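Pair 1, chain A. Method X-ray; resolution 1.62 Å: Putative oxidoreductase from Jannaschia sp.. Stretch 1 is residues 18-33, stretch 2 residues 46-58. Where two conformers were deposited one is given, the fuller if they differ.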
# COMPACT_ATOMS: atom_id res chain seq x y z
N GLY A 18 -22.26 -2.09 -24.08
CA GLY A 18 -20.81 -2.09 -24.23
C GLY A 18 -20.27 -3.44 -23.75
O GLY A 18 -19.18 -3.56 -23.21
N ALA A 19 -21.06 -4.46 -23.99
CA ALA A 19 -20.75 -5.82 -23.47
C ALA A 19 -19.45 -6.41 -23.94
O ALA A 19 -18.89 -7.24 -23.25
CB ALA A 19 -21.87 -6.78 -23.78
N GLY A 20 -18.96 -5.98 -25.09
CA GLY A 20 -17.73 -6.60 -25.65
C GLY A 20 -16.45 -5.83 -25.42
O GLY A 20 -15.34 -6.24 -25.81
N GLY A 21 -16.60 -4.69 -24.77
CA GLY A 21 -15.47 -3.83 -24.47
C GLY A 21 -14.60 -4.38 -23.35
O GLY A 21 -14.92 -5.43 -22.76
N LYS A 22 -13.51 -3.68 -23.07
CA LYS A 22 -12.60 -4.10 -22.01
C LYS A 22 -13.36 -4.13 -20.69
O LYS A 22 -13.26 -5.07 -19.93
CB LYS A 22 -11.37 -3.17 -21.92
N MSE A 23 -14.18 -3.12 -20.46
CA MSE A 23 -14.96 -3.06 -19.22
C MSE A 23 -15.92 -4.27 -19.26
O MSE A 23 -15.85 -5.25 -18.47
CB MSE A 23 -15.77 -1.73 -19.03
CG MSE A 23 -15.17 -0.36 -19.58
SE MSE A 23 -15.87 1.35 -18.74
CE MSE A 23 -17.25 0.48 -17.62
N GLY A 24 -16.79 -4.22 -20.24
CA GLY A 24 -17.87 -5.19 -20.42
C GLY A 24 -17.69 -6.67 -20.52
O GLY A 24 -18.51 -7.43 -20.05
N ALA A 25 -16.64 -7.10 -21.18
CA ALA A 25 -16.49 -8.51 -21.50
C ALA A 25 -16.42 -9.42 -20.25
O ALA A 25 -17.03 -10.50 -20.18
CB ALA A 25 -15.28 -8.70 -22.45
N ARG A 26 -15.69 -8.96 -19.24
CA ARG A 26 -15.55 -9.74 -18.00
C ARG A 26 -16.88 -9.93 -17.30
O ARG A 26 -17.22 -11.02 -16.86
CB ARG A 26 -14.55 -9.09 -17.05
CG ARG A 26 -13.08 -9.20 -17.49
CD ARG A 26 -12.20 -8.29 -16.57
N ILE A 27 -17.61 -8.84 -17.17
CA ILE A 27 -18.91 -8.87 -16.49
C ILE A 27 -19.97 -9.63 -17.29
O ILE A 27 -20.84 -10.31 -16.73
CB ILE A 27 -19.42 -7.47 -16.02
CG1 ILE A 27 -19.68 -6.52 -17.17
CG2 ILE A 27 -18.50 -6.87 -14.98
CD1 ILE A 27 -20.00 -5.08 -16.64
N THR A 28 -19.87 -9.54 -18.62
CA THR A 28 -20.78 -10.23 -19.51
C THR A 28 -20.58 -11.73 -19.37
O THR A 28 -21.54 -12.50 -19.30
CB THR A 28 -20.60 -9.76 -20.96
OG1 THR A 28 -20.88 -8.35 -21.04
CG2 THR A 28 -21.50 -10.50 -21.89
N ARG A 29 -19.31 -12.16 -19.30
CA ARG A 29 -19.01 -13.59 -19.10
C ARG A 29 -19.63 -14.06 -17.77
O ARG A 29 -20.24 -15.11 -17.69
CB ARG A 29 -17.51 -13.89 -19.13
CG ARG A 29 -17.16 -15.29 -18.60
CD ARG A 29 -15.65 -15.55 -18.74
NE ARG A 29 -15.40 -16.25 -19.97
CZ ARG A 29 -14.30 -16.15 -20.70
NH1 ARG A 29 -13.32 -15.33 -20.35
NH2 ARG A 29 -14.19 -16.86 -21.82
N LYS A 30 -19.49 -13.24 -16.74
CA LYS A 30 -20.06 -13.61 -15.43
C LYS A 30 -21.56 -13.80 -15.52
O LYS A 30 -22.12 -14.77 -14.97
CB LYS A 30 -19.76 -12.55 -14.36
CG LYS A 30 -18.29 -12.41 -13.95
CD LYS A 30 -17.85 -13.50 -13.04
CE LYS A 30 -16.40 -13.28 -12.49
NZ LYS A 30 -15.96 -14.29 -11.45
N ILE A 31 -22.24 -12.89 -16.20
CA ILE A 31 -23.70 -13.00 -16.35
C ILE A 31 -24.05 -14.20 -17.21
O ILE A 31 -24.96 -14.99 -16.88
CB ILE A 31 -24.34 -11.70 -16.93
CG1 ILE A 31 -24.18 -10.57 -15.91
CG2 ILE A 31 -25.82 -11.85 -17.28
CD1 ILE A 31 -24.83 -10.82 -14.48
N HIS A 32 -23.32 -14.36 -18.30
CA HIS A 32 -23.56 -15.52 -19.18
C HIS A 32 -23.51 -16.83 -18.43
O HIS A 32 -24.32 -17.74 -18.67
CB HIS A 32 -22.47 -15.55 -20.25
CG HIS A 32 -22.74 -16.53 -21.34
ND1 HIS A 32 -21.81 -17.44 -21.76
CD2 HIS A 32 -23.83 -16.71 -22.11
CE1 HIS A 32 -22.32 -18.16 -22.75
NE2 HIS A 32 -23.56 -17.75 -22.97
N ASP A 33 -22.54 -16.95 -17.55
CA ASP A 33 -22.30 -18.19 -16.81
C ASP A 33 -23.26 -18.35 -15.65
O ASP A 33 -23.35 -19.44 -15.06
CB ASP A 33 -20.89 -18.28 -16.27
CG ASP A 33 -19.86 -18.44 -17.35
OD1 ASP A 33 -20.24 -18.74 -18.50
OD2 ASP A 33 -18.67 -18.30 -17.04
N GLU A 46 -14.97 -4.89 -33.00
CA GLU A 46 -13.94 -5.60 -32.23
C GLU A 46 -14.57 -6.24 -30.97
O GLU A 46 -14.17 -7.32 -30.57
CB GLU A 46 -12.75 -4.71 -31.87
CG GLU A 46 -13.06 -3.55 -30.95
CD GLU A 46 -12.75 -3.89 -29.49
OE1 GLU A 46 -11.90 -4.78 -29.27
OE2 GLU A 46 -13.35 -3.26 -28.59
N GLY A 47 -15.54 -5.54 -30.39
CA GLY A 47 -16.26 -6.02 -29.21
C GLY A 47 -17.11 -7.24 -29.54
O GLY A 47 -17.18 -8.22 -28.76
N ARG A 48 -17.76 -7.21 -30.70
CA ARG A 48 -18.58 -8.35 -31.16
C ARG A 48 -17.68 -9.56 -31.38
O ARG A 48 -18.03 -10.69 -31.04
CB ARG A 48 -19.38 -8.01 -32.40
CG ARG A 48 -20.39 -6.84 -32.16
CD ARG A 48 -21.13 -6.41 -33.39
NE ARG A 48 -22.05 -7.40 -33.95
CZ ARG A 48 -23.32 -7.50 -33.59
NH1 ARG A 48 -23.80 -6.75 -32.63
NH2 ARG A 48 -24.10 -8.40 -34.18
N ASP A 49 -16.50 -9.33 -31.92
CA ASP A 49 -15.59 -10.44 -32.17
C ASP A 49 -15.12 -11.05 -30.88
O ASP A 49 -14.91 -12.26 -30.76
CB ASP A 49 -14.36 -9.98 -32.93
CG ASP A 49 -14.66 -9.59 -34.37
OD1 ASP A 49 -15.77 -9.81 -34.88
OD2 ASP A 49 -13.73 -9.03 -35.00
N ARG A 50 -14.95 -10.21 -29.90
CA ARG A 50 -14.45 -10.65 -28.60
C ARG A 50 -15.49 -11.58 -27.96
O ARG A 50 -15.15 -12.66 -27.48
CB ARG A 50 -14.11 -9.45 -27.68
CG ARG A 50 -13.60 -9.85 -26.29
CD ARG A 50 -13.17 -8.66 -25.41
NE ARG A 50 -11.94 -8.06 -25.89
CZ ARG A 50 -11.83 -6.87 -26.50
NH1 ARG A 50 -12.88 -6.08 -26.67
NH2 ARG A 50 -10.62 -6.47 -26.91
N LEU A 51 -16.74 -11.16 -28.00
CA LEU A 51 -17.83 -11.93 -27.41
C LEU A 51 -17.94 -13.25 -28.15
O LEU A 51 -18.08 -14.33 -27.57
CB LEU A 51 -19.15 -11.16 -27.48
CG LEU A 51 -19.18 -9.96 -26.54
CD1 LEU A 51 -20.41 -9.11 -26.75
CD2 LEU A 51 -19.09 -10.46 -25.09
N GLN A 52 -17.91 -13.17 -29.46
CA GLN A 52 -18.01 -14.41 -30.25
C GLN A 52 -16.94 -15.40 -29.83
O GLN A 52 -17.18 -16.59 -29.73
CB GLN A 52 -17.92 -14.13 -31.74
CG GLN A 52 -19.22 -13.61 -32.31
N GLY A 53 -15.75 -14.88 -29.56
CA GLY A 53 -14.59 -15.72 -29.21
C GLY A 53 -14.78 -16.38 -27.85
O GLY A 53 -14.13 -17.38 -27.53
N MSE A 54 -15.68 -15.81 -27.07
CA MSE A 54 -15.96 -16.32 -25.72
C MSE A 54 -17.20 -17.20 -25.74
O MSE A 54 -17.63 -17.72 -24.71
CB MSE A 54 -16.13 -15.16 -24.76
CG MSE A 54 -14.90 -14.33 -24.65
SE MSE A 54 -15.41 -12.60 -23.86
CE MSE A 54 -15.82 -13.12 -22.25
N GLY A 55 -17.76 -17.37 -26.93
CA GLY A 55 -18.98 -18.15 -27.12
C GLY A 55 -20.24 -17.47 -26.60
O GLY A 55 -21.25 -18.11 -26.28
N ILE A 56 -20.18 -16.16 -26.51
CA ILE A 56 -21.33 -15.38 -26.04
C ILE A 56 -22.15 -14.82 -27.21
O ILE A 56 -21.61 -14.12 -28.08
CB ILE A 56 -20.88 -14.25 -25.09
CG1 ILE A 56 -20.14 -14.83 -23.86
CG2 ILE A 56 -22.10 -13.45 -24.67
CD1 ILE A 56 -19.35 -13.82 -23.03
N PRO A 57 -23.47 -15.08 -27.21
CA PRO A 57 -24.25 -14.60 -28.34
C PRO A 57 -24.41 -13.10 -28.35
O PRO A 57 -24.44 -12.47 -27.29
CB PRO A 57 -25.62 -15.26 -28.15
CG PRO A 57 -25.61 -15.95 -26.90
CD PRO A 57 -24.24 -15.95 -26.31
N LEU A 58 -24.46 -12.54 -29.55
CA LEU A 58 -24.70 -11.10 -29.73
C LEU A 58 -26.18 -10.82 -29.80
O LEU A 58 -26.93 -11.58 -30.41
CB LEU A 58 -24.02 -10.54 -30.97
CG LEU A 58 -22.69 -9.90 -30.57
CD1 LEU A 58 -22.99 -8.78 -29.54
CD2 LEU A 58 -21.74 -10.96 -30.07
O HOH W 1 -17.10 -17.87 -22.11

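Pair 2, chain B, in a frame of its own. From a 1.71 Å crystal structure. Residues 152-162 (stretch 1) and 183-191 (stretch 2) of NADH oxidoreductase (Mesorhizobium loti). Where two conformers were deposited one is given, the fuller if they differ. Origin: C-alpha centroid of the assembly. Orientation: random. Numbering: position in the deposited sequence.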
# COMPACT_ATOMS: atom_id res chain seq x y z
N THR B 152 -9.09 -16.25 -10.59
CA THR B 152 -8.92 -15.03 -9.80
C THR B 152 -9.78 -15.12 -8.55
O THR B 152 -9.34 -14.69 -7.47
CB THR B 152 -9.31 -13.79 -10.63
OG1 THR B 152 -8.56 -13.80 -11.83
CG2 THR B 152 -9.07 -12.48 -9.88
N ALA B 153 -11.00 -15.69 -8.67
CA ALA B 153 -11.89 -15.80 -7.51
C ALA B 153 -11.28 -16.71 -6.47
O ALA B 153 -11.34 -16.40 -5.28
CB ALA B 153 -13.27 -16.33 -7.91
N ILE B 154 -10.75 -17.84 -6.89
CA ILE B 154 -10.14 -18.77 -5.95
C ILE B 154 -8.96 -18.11 -5.28
O ILE B 154 -8.85 -18.13 -4.06
CB ILE B 154 -9.76 -20.10 -6.65
CG1 ILE B 154 -11.07 -20.85 -7.02
CG2 ILE B 154 -8.83 -20.99 -5.75
CD1 ILE B 154 -10.87 -21.99 -8.07
N ALA B 155 -8.07 -17.53 -6.09
CA ALA B 155 -6.85 -16.95 -5.53
C ALA B 155 -7.15 -15.79 -4.57
O ALA B 155 -6.54 -15.73 -3.51
CB ALA B 155 -5.95 -16.49 -6.66
N MSE B 156 -8.09 -14.91 -4.91
CA MSE B 156 -8.38 -13.77 -4.06
C MSE B 156 -9.24 -14.17 -2.86
O MSE B 156 -9.02 -13.65 -1.78
CB MSE B 156 -9.03 -12.63 -4.87
CG MSE B 156 -8.03 -12.01 -5.85
SE MSE B 156 -8.52 -10.21 -6.47
CE MSE B 156 -10.29 -10.70 -6.71
N PHE B 157 -10.14 -15.13 -3.02
CA PHE B 157 -10.89 -15.57 -1.87
C PHE B 157 -9.93 -16.25 -0.86
O PHE B 157 -10.16 -16.13 0.35
CB PHE B 157 -12.06 -16.46 -2.26
CG PHE B 157 -12.89 -16.82 -1.06
CD1 PHE B 157 -13.54 -15.83 -0.32
CD2 PHE B 157 -12.99 -18.14 -0.63
CE1 PHE B 157 -14.26 -16.16 0.83
CE2 PHE B 157 -13.74 -18.46 0.51
CZ PHE B 157 -14.34 -17.46 1.24
N ASP B 158 -8.82 -16.89 -1.35
CA ASP B 158 -7.81 -17.51 -0.48
C ASP B 158 -7.20 -16.42 0.43
O ASP B 158 -6.91 -16.68 1.59
CB ASP B 158 -6.73 -18.22 -1.31
CG ASP B 158 -6.99 -19.70 -1.63
OD1 ASP B 158 -7.94 -20.28 -1.06
OD2 ASP B 158 -6.20 -20.28 -2.42
N ILE B 159 -7.03 -15.19 -0.10
CA ILE B 159 -6.49 -14.06 0.70
C ILE B 159 -7.47 -13.75 1.83
O ILE B 159 -7.07 -13.59 2.98
CB ILE B 159 -6.24 -12.81 -0.16
CG1 ILE B 159 -5.19 -13.10 -1.26
CG2 ILE B 159 -5.82 -11.61 0.71
CD1 ILE B 159 -5.18 -12.03 -2.42
N VAL B 160 -8.77 -13.67 1.50
CA VAL B 160 -9.81 -13.42 2.49
C VAL B 160 -9.77 -14.51 3.58
O VAL B 160 -9.83 -14.21 4.77
CB VAL B 160 -11.21 -13.33 1.82
CG1 VAL B 160 -12.32 -13.21 2.87
CG2 VAL B 160 -11.26 -12.17 0.84
N LYS B 161 -9.73 -15.78 3.16
CA LYS B 161 -9.70 -16.90 4.11
C LYS B 161 -8.49 -16.87 5.01
O LYS B 161 -8.63 -17.13 6.20
CB LYS B 161 -9.69 -18.23 3.36
CG LYS B 161 -11.03 -18.63 2.80
CD LYS B 161 -10.96 -20.07 2.30
CE LYS B 161 -11.06 -21.09 3.43
N GLN B 162 -7.30 -16.60 4.44
CA GLN B 162 -6.06 -16.56 5.22
C GLN B 162 -6.07 -15.41 6.22
O GLN B 162 -5.45 -15.51 7.28
CB GLN B 162 -4.83 -16.48 4.29
CG GLN B 162 -4.56 -17.79 3.50
CD GLN B 162 -4.67 -19.04 4.35
OE1 GLN B 162 -3.90 -19.25 5.30
NE2 GLN B 162 -5.66 -19.88 4.06
N GLY B 183 -20.34 -16.28 -4.00
CA GLY B 183 -20.72 -17.70 -3.94
C GLY B 183 -19.81 -18.52 -3.04
O GLY B 183 -20.28 -19.22 -2.15
N LEU B 184 -18.49 -18.38 -3.23
CA LEU B 184 -17.47 -19.02 -2.38
C LEU B 184 -17.61 -18.60 -0.92
O LEU B 184 -17.48 -19.42 -0.02
CB LEU B 184 -16.05 -18.62 -2.85
CG LEU B 184 -15.56 -19.20 -4.18
CD1 LEU B 184 -14.23 -18.57 -4.58
CD2 LEU B 184 -15.41 -20.74 -4.10
N ALA B 185 -17.81 -17.29 -0.70
CA ALA B 185 -17.96 -16.72 0.62
C ALA B 185 -19.15 -17.32 1.34
O ALA B 185 -19.02 -17.72 2.49
CB ALA B 185 -18.12 -15.22 0.51
N LYS B 186 -20.29 -17.43 0.64
CA LYS B 186 -21.53 -17.95 1.23
C LYS B 186 -21.33 -19.39 1.70
O LYS B 186 -21.79 -19.75 2.78
CB LYS B 186 -22.70 -17.84 0.23
CG LYS B 186 -24.06 -18.21 0.82
CD LYS B 186 -25.16 -18.21 -0.24
CE LYS B 186 -26.50 -18.56 0.37
NZ LYS B 186 -27.63 -18.22 -0.55
N GLU B 187 -20.61 -20.19 0.92
CA GLU B 187 -20.30 -21.59 1.24
C GLU B 187 -19.52 -21.73 2.54
O GLU B 187 -19.75 -22.67 3.29
CB GLU B 187 -19.46 -22.22 0.12
CG GLU B 187 -20.18 -22.49 -1.18
CD GLU B 187 -19.25 -23.04 -2.25
OE1 GLU B 187 -18.19 -23.60 -1.90
OE2 GLU B 187 -19.58 -22.88 -3.45
N GLU B 188 -18.57 -20.81 2.79
CA GLU B 188 -17.67 -20.86 3.93
C GLU B 188 -18.10 -19.96 5.09
O GLU B 188 -17.35 -19.84 6.06
CB GLU B 188 -16.25 -20.49 3.49
CG GLU B 188 -15.70 -21.40 2.41
CD GLU B 188 -14.57 -22.31 2.83
OE1 GLU B 188 -14.61 -22.86 3.95
OE2 GLU B 188 -13.65 -22.52 1.99
N GLY B 189 -19.26 -19.32 4.98
CA GLY B 189 -19.77 -18.43 6.02
C GLY B 189 -19.13 -17.06 6.08
O GLY B 189 -19.17 -16.40 7.13
N PHE B 190 -18.48 -16.63 4.98
CA PHE B 190 -17.90 -15.30 4.94
C PHE B 190 -19.02 -14.31 4.55
O PHE B 190 -20.08 -14.72 4.07
CB PHE B 190 -16.69 -15.23 4.01
CG PHE B 190 -15.47 -15.86 4.64
CD1 PHE B 190 -15.31 -17.24 4.64
CD2 PHE B 190 -14.46 -15.08 5.17
CE1 PHE B 190 -14.19 -17.83 5.23
CE2 PHE B 190 -13.34 -15.66 5.76
CZ PHE B 190 -13.20 -17.04 5.76
N ARG B 191 -18.78 -13.03 4.82
CA ARG B 191 -19.79 -11.98 4.70
C ARG B 191 -19.34 -10.87 3.78
O ARG B 191 -18.72 -9.91 4.20
CB ARG B 191 -20.08 -11.43 6.09
CG ARG B 191 -20.75 -12.47 6.96
CD ARG B 191 -20.85 -12.01 8.40
NE ARG B 191 -21.74 -10.85 8.56
CZ ARG B 191 -23.06 -10.94 8.74
NH1 ARG B 191 -23.66 -12.13 8.72
NH2 ARG B 191 -23.79 -9.85 8.90

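What backbone arrangement do the two pairs share? In each, two helices run side by side in roughly the same direction, at 26° in pair 1 and 41° in pair 2, with axes that approach to 10.6 and 10.9 Å. The second helix ends in a Schellman motif, and the chain then leaves the helix, so that the residue after the glycine points toward the first helix. Fourteen central residues superpose with an RMSD of 0.7 Å. The match is tightest around the turn: G55(A) falls on G189(B) and I56(A) on F190(B). Both glycines have positive phi, which by itself favours glycine, and the residue after each sends its backbone N back into the helix, I56(A) N to L51(A) O at 3.0 Å and F190(B) N to A185(B) O at 2.8 Å.

How is the space filled at the position of A25(A) and F157(B)? A25(A) matches F157(B), and the small and large residues have different partners. In pair 1 the methyl of A25(A) leaves room for long side chains from the second stretch: its CB lies 3.6 Å from R50(A) CD and 4.1 Å from M54(A) SE, a selenomethionine. In pair 2 the ring of F157(B) itself spans the gap. L184(B), the counterpart of R50(A), lays its CB over one face of that ring, 4.1 Å from the centroid, while F157(B) CZ lies 3.7 Å from the CA of A185(B), the smaller counterpart of L51(A).

What does the residue after the turning glycine pack against? I56(A) and F190(B) both point toward the first helix and meet matching positions there. I56(A) CG2 lies 4.1 Å from T28(A) CG2, and F190(B) CD2 lies 3.7 Å from V160(B) CG1. T28(A) turns its hydroxyl to its own helix, OG1 donating to G24(A) O at 2.7 Å, which leaves its methyl for the contact. F190(B) offers its face to the edge of F157(B), with centroids 5.2 Å apart and planes at 84°. In pair 1, I56(A) CG1 lies over a face of the H32(A) ring, 4.0 Å from its centroid.

Where do polar groups enter? Pair 1 has one direct hydrogen bond across the contact, from R50(A) NH1 to G20(A) O at 2.6 Å, and the same arginine forms a salt bridge within its own stretch, R50(A) NH1 to E46(A) OE1 at 3.1 Å. A water adds a second link, accepting from R29(A) NH2 and donating to M54(A) O, while M54(A) CE packs 3.6 Å from R29(A) CB. At the matching positions of pair 2, K161(B) CE lies 3.3 Å from E188(B) OE2; the lysine NZ is not modelled, so the coordinates leave any charge pairing there open. Among the atoms modelled, pair 2 has no hydrogen bond between its stretches, and its contact rests largely on apolar and aromatic packing.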